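Local coordinates for 457aa long hypothetical protein (Pyrococcus horikoshii, PDB 2CSU) that is a hypothetical protein of unknown function that combines a Rossmann-like CoA-binding domain with two further alpha/beta domains, at residues Gln288-Gly293 with Tyr442-Gln447; Lys295-Thr300 with Pro367-Leu372. All blocks are in the same frame, centred on the assembly; numbering follows the deposited sequence.

In the fold
From the N terminus the chain first builds the parallel five-stranded sheet of the CoA-binding domain, then the eight-stranded mixed sheet that follows it, before helix 276-283 leads into the loop 288-293. Interaction 1 lays this loop against helix 434-450 near the C terminus, closing a loop of about 150 residues. Interaction 2 lies wholly within that span: strand 295-300 pairs with the start of strand 371-377, closing a shorter loop that includes helix 353-365. Their centres are about 12 Å apart and they touch, Leu444 packing on the selenomethionine Met371, so the last helix covers both the incoming loop and the sheet that the loop leads into.

Interaction 1: Gln288-Gly293 with Tyr442-Gln447; sequences QPLPRG and YALVEQ
The extended loop 288-293 runs past helix 434-450 and comes closest at Leu290 and Leu444, whose CA atoms are 5.9 Å apart, with Pro291 facing Val445 one step on. Contact here is by van der Waals packing. Pro291 sets the CG and CD atoms of its ring against the helix backbone: its CD is 3.4 Å from Leu444 O and also meets Leu444 CB, while CG reaches across to Val445 CG2 at 4.0 Å. Leu444 answers with its CD2 branch, which packs 3.6 Å from Pro289 O and against Leu290 CD2. That Leu290 CD2 methyl also lies 4.0 Å from Gln447 CG, so it touches residues nearly a helical turn apart. Val445 CG2, anti to its carbonyl carbon, touches both Pro291 CG and Gly293 O. The side-chain amides of Gln288 and Gln447 find their partners outside these segments: Gln288 OE1 accepts from Val406 N and its NE2 donates to Gly427 O, while Gln447 NE2 binds Thr227 O. The contact packs the lead-in to strand 295-300 and its sheet on the last helix of the Ligase-CoA region, which also meets Leu271 of strand 271-273 through Ala443 and Glu446.

Interaction 2: Lys295-Thr300 with Pro367-Leu372; sequences KVAIMT and PNVDML
Parallel beta pairing joins strand 295-300 to the start of strand 371-377, Lys295 reaching the turn before it and Val296 and Ala297 bridging to Met371 and Leu372. Ala297 N donates to Met371 O over 2.8 Å. Lys295 O takes two amides: Asp370 N at 2.8 Å, and Met371 N in a weak, bent bond (138° at the hydrogen). These strands belong to the mixed, largely parallel sheet of the alpha/beta Ligase-CoA domain, and helix 353-365 leads directly into the second of them. Ala297 and Met299 continue the ladder by bonding to Ile373, and Val345 holds Ile298 from strand 344-346. On one face Val296 and the selenomethionine Met371 run alongside one another, with Val296 CG2 4.0 Å from Met371 CE; Ala441 and Leu444 of helix 434-450 pack on Met371. The other face carries Ala297, whose CB is pressed tightly, at 3.4 Å, by Val369 CG1, the branch anti to the backbone N (chi1 178°). Leu372 CD1 comes 3.8 Å from Ala297 CB and 3.7 Å from SE of the selenomethionine Met299. The side chains of Met299 and Leu372 cross obliquely, and Leu363 of helix 353-365 touches both.

Interaction 1: Gln288-Gly293 with Tyr442-Gln447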
# COMPACT_ATOMS: atom_id res chain seq x y z
N GLN A 288 -14.24 -15.90 -0.67
CA GLN A 288 -14.74 -16.65 0.48
C GLN A 288 -16.27 -16.61 0.53
O GLN A 288 -16.93 -15.90 -0.21
CB GLN A 288 -14.16 -16.01 1.75
CG GLN A 288 -12.63 -16.09 1.80
CD GLN A 288 -12.23 -17.37 2.49
OE1 GLN A 288 -12.75 -17.75 3.53
NE2 GLN A 288 -11.25 -18.04 1.87
N PRO A 289 -16.83 -17.45 1.43
CA PRO A 289 -18.27 -17.51 1.60
C PRO A 289 -18.82 -16.22 2.22
O PRO A 289 -18.17 -15.57 3.03
CB PRO A 289 -18.58 -18.70 2.52
CG PRO A 289 -17.28 -19.51 2.57
CD PRO A 289 -16.17 -18.38 2.33
N LEU A 290 -20.11 -15.98 2.04
CA LEU A 290 -20.79 -14.91 2.74
C LEU A 290 -21.12 -15.28 4.19
O LEU A 290 -21.63 -16.36 4.47
CB LEU A 290 -22.06 -14.52 1.97
CG LEU A 290 -21.79 -14.12 0.51
CD1 LEU A 290 -23.09 -13.83 -0.22
CD2 LEU A 290 -20.89 -12.89 0.47
N PRO A 291 -20.82 -14.37 5.14
CA PRO A 291 -21.07 -14.55 6.57
C PRO A 291 -22.55 -14.56 6.93
O PRO A 291 -23.34 -13.81 6.36
CB PRO A 291 -20.33 -13.38 7.19
CG PRO A 291 -20.55 -12.30 6.16
CD PRO A 291 -20.26 -13.03 4.88
N ARG A 292 -22.92 -15.40 7.90
CA ARG A 292 -24.31 -15.48 8.33
C ARG A 292 -24.61 -14.43 9.40
O ARG A 292 -25.72 -14.32 9.90
CB ARG A 292 -24.56 -16.88 8.92
CG ARG A 292 -24.37 -18.02 7.92
CD ARG A 292 -25.07 -19.30 8.40
NE ARG A 292 -24.29 -19.94 9.47
CZ ARG A 292 -24.60 -19.64 10.75
NH1 ARG A 292 -25.56 -18.77 11.01
NH2 ARG A 292 -23.95 -20.24 11.75
N GLY A 293 -23.60 -13.64 9.73
CA GLY A 293 -23.77 -12.59 10.72
C GLY A 293 -22.62 -11.61 10.64
O GLY A 293 -21.77 -11.73 9.76
N TYR A 442 -16.04 -5.77 5.78
CA TYR A 442 -17.24 -4.96 5.60
C TYR A 442 -17.97 -5.34 4.31
O TYR A 442 -19.19 -5.47 4.30
CB TYR A 442 -16.87 -3.47 5.54
CG TYR A 442 -18.01 -2.58 5.08
CD1 TYR A 442 -19.07 -2.27 5.94
CD2 TYR A 442 -18.05 -2.08 3.78
CE1 TYR A 442 -20.15 -1.49 5.51
CE2 TYR A 442 -19.12 -1.31 3.34
CZ TYR A 442 -20.17 -1.01 4.21
OH TYR A 442 -21.23 -0.26 3.77
N ALA A 443 -17.22 -5.52 3.23
CA ALA A 443 -17.84 -5.87 1.96
C ALA A 443 -18.57 -7.20 2.03
O ALA A 443 -19.63 -7.36 1.42
CB ALA A 443 -16.81 -5.88 0.83
N LEU A 444 -18.02 -8.15 2.77
CA LEU A 444 -18.64 -9.47 2.90
C LEU A 444 -19.97 -9.42 3.67
O LEU A 444 -20.94 -10.07 3.29
CB LEU A 444 -17.66 -10.45 3.59
CG LEU A 444 -16.59 -11.13 2.70
CD1 LEU A 444 -15.42 -11.63 3.54
CD2 LEU A 444 -17.23 -12.28 1.93
N VAL A 445 -20.01 -8.63 4.75
CA VAL A 445 -21.25 -8.53 5.52
C VAL A 445 -22.33 -7.80 4.72
O VAL A 445 -23.46 -8.26 4.64
CB VAL A 445 -21.02 -7.81 6.87
CG1 VAL A 445 -22.34 -7.50 7.55
CG2 VAL A 445 -20.19 -8.69 7.78
N GLU A 446 -21.97 -6.68 4.10
CA GLU A 446 -22.93 -5.91 3.31
C GLU A 446 -23.53 -6.73 2.16
O GLU A 446 -24.72 -6.63 1.89
CB GLU A 446 -22.28 -4.64 2.75
CG GLU A 446 -22.58 -3.38 3.55
CD GLU A 446 -24.05 -2.97 3.52
OE1 GLU A 446 -24.46 -2.14 4.36
OE2 GLU A 446 -24.80 -3.46 2.65
N GLN A 447 -22.70 -7.53 1.49
CA GLN A 447 -23.27 -8.31 0.40
C GLN A 447 -24.20 -9.42 0.92
O GLN A 447 -25.14 -9.85 0.26
CB GLN A 447 -22.11 -8.92 -0.39
CG GLN A 447 -22.58 -9.88 -1.49
CD GLN A 447 -23.35 -9.11 -2.54
OE1 GLN A 447 -23.53 -7.91 -2.48
NE2 GLN A 447 -23.83 -9.88 -3.54

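Interaction 2: Lys295-Thr300 with Pro367-Leu372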
# COMPACT_ATOMS: atom_id res chain seq x y z
N LYS A 295 -20.58 -10.90 13.41
CA LYS A 295 -19.73 -11.08 14.59
C LYS A 295 -18.42 -11.72 14.15
O LYS A 295 -18.37 -12.87 13.71
CB LYS A 295 -20.45 -11.95 15.62
CG LYS A 295 -21.74 -11.33 16.16
CD LYS A 295 -21.47 -10.00 16.86
CE LYS A 295 -22.75 -9.36 17.38
NZ LYS A 295 -23.73 -9.03 16.30
N VAL A 296 -17.34 -10.97 14.28
CA VAL A 296 -16.04 -11.44 13.84
C VAL A 296 -15.13 -11.87 14.97
O VAL A 296 -15.20 -11.34 16.08
CB VAL A 296 -15.34 -10.34 13.01
CG1 VAL A 296 -14.08 -10.88 12.36
CG2 VAL A 296 -16.29 -9.80 11.98
N ALA A 297 -14.27 -12.84 14.67
CA ALA A 297 -13.29 -13.31 15.63
C ALA A 297 -11.93 -12.89 15.10
O ALA A 297 -11.59 -13.15 13.93
CB ALA A 297 -13.35 -14.82 15.77
N ILE A 298 -11.15 -12.25 15.95
CA ILE A 298 -9.81 -11.83 15.58
C ILE A 298 -8.76 -12.67 16.30
O ILE A 298 -8.77 -12.75 17.53
CB ILE A 298 -9.53 -10.36 15.96
CG1 ILE A 298 -10.51 -9.41 15.25
CG2 ILE A 298 -8.09 -10.01 15.61
CD1 ILE A 298 -10.46 -7.99 15.80
N MSE A 299 -7.87 -13.31 15.54
CA MSE A 299 -6.77 -14.07 16.14
C MSE A 299 -5.47 -13.40 15.66
O MSE A 299 -5.35 -13.04 14.48
CB MSE A 299 -6.84 -15.56 15.76
CG MSE A 299 -7.14 -15.88 14.30
SE MSE A 299 -7.31 -17.67 14.00
CE MSE A 299 -5.69 -18.04 13.83
N THR A 300 -4.50 -13.23 16.55
CA THR A 300 -3.27 -12.56 16.16
C THR A 300 -2.07 -12.98 17.02
O THR A 300 -2.24 -13.53 18.12
CB THR A 300 -3.43 -11.02 16.30
OG1 THR A 300 -2.24 -10.37 15.85
CG2 THR A 300 -3.66 -10.63 17.77
N PRO A 367 -19.88 -21.31 17.81
CA PRO A 367 -21.15 -20.94 17.19
C PRO A 367 -21.42 -19.44 17.11
O PRO A 367 -22.34 -19.02 16.42
CB PRO A 367 -22.18 -21.66 18.05
CG PRO A 367 -21.53 -21.63 19.42
CD PRO A 367 -20.11 -22.03 19.08
N ASN A 368 -20.64 -18.63 17.82
CA ASN A 368 -20.86 -17.19 17.80
C ASN A 368 -19.96 -16.43 16.84
O ASN A 368 -20.06 -15.21 16.72
CB ASN A 368 -20.70 -16.60 19.21
CG ASN A 368 -21.81 -17.04 20.15
OD1 ASN A 368 -22.98 -17.04 19.79
ND2 ASN A 368 -21.43 -17.40 21.37
N VAL A 369 -19.07 -17.16 16.17
CA VAL A 369 -18.16 -16.54 15.21
C VAL A 369 -18.74 -16.67 13.81
O VAL A 369 -19.07 -17.78 13.36
CB VAL A 369 -16.77 -17.22 15.25
CG1 VAL A 369 -15.85 -16.59 14.21
CG2 VAL A 369 -16.16 -17.06 16.64
N ASP A 370 -18.89 -15.54 13.12
CA ASP A 370 -19.43 -15.54 11.76
C ASP A 370 -18.30 -15.37 10.75
O ASP A 370 -18.42 -15.76 9.59
CB ASP A 370 -20.43 -14.40 11.61
CG ASP A 370 -21.64 -14.57 12.50
OD1 ASP A 370 -22.21 -13.55 12.95
OD2 ASP A 370 -22.01 -15.74 12.74
N MSE A 371 -17.21 -14.77 11.21
CA MSE A 371 -16.06 -14.52 10.35
C MSE A 371 -14.77 -14.58 11.17
O MSE A 371 -14.75 -14.21 12.33
CB MSE A 371 -16.22 -13.14 9.70
CG MSE A 371 -15.30 -12.88 8.52
SE MSE A 371 -15.86 -11.46 7.55
CE MSE A 371 -14.99 -10.31 8.25
N LEU A 372 -13.70 -15.06 10.55
CA LEU A 372 -12.41 -15.16 11.23
C LEU A 372 -11.35 -14.34 10.50
O LEU A 372 -11.11 -14.52 9.31
CB LEU A 372 -11.98 -16.63 11.30
CG LEU A 372 -10.70 -17.04 12.04
CD1 LEU A 372 -10.85 -16.68 13.51
CD2 LEU A 372 -10.43 -18.51 11.91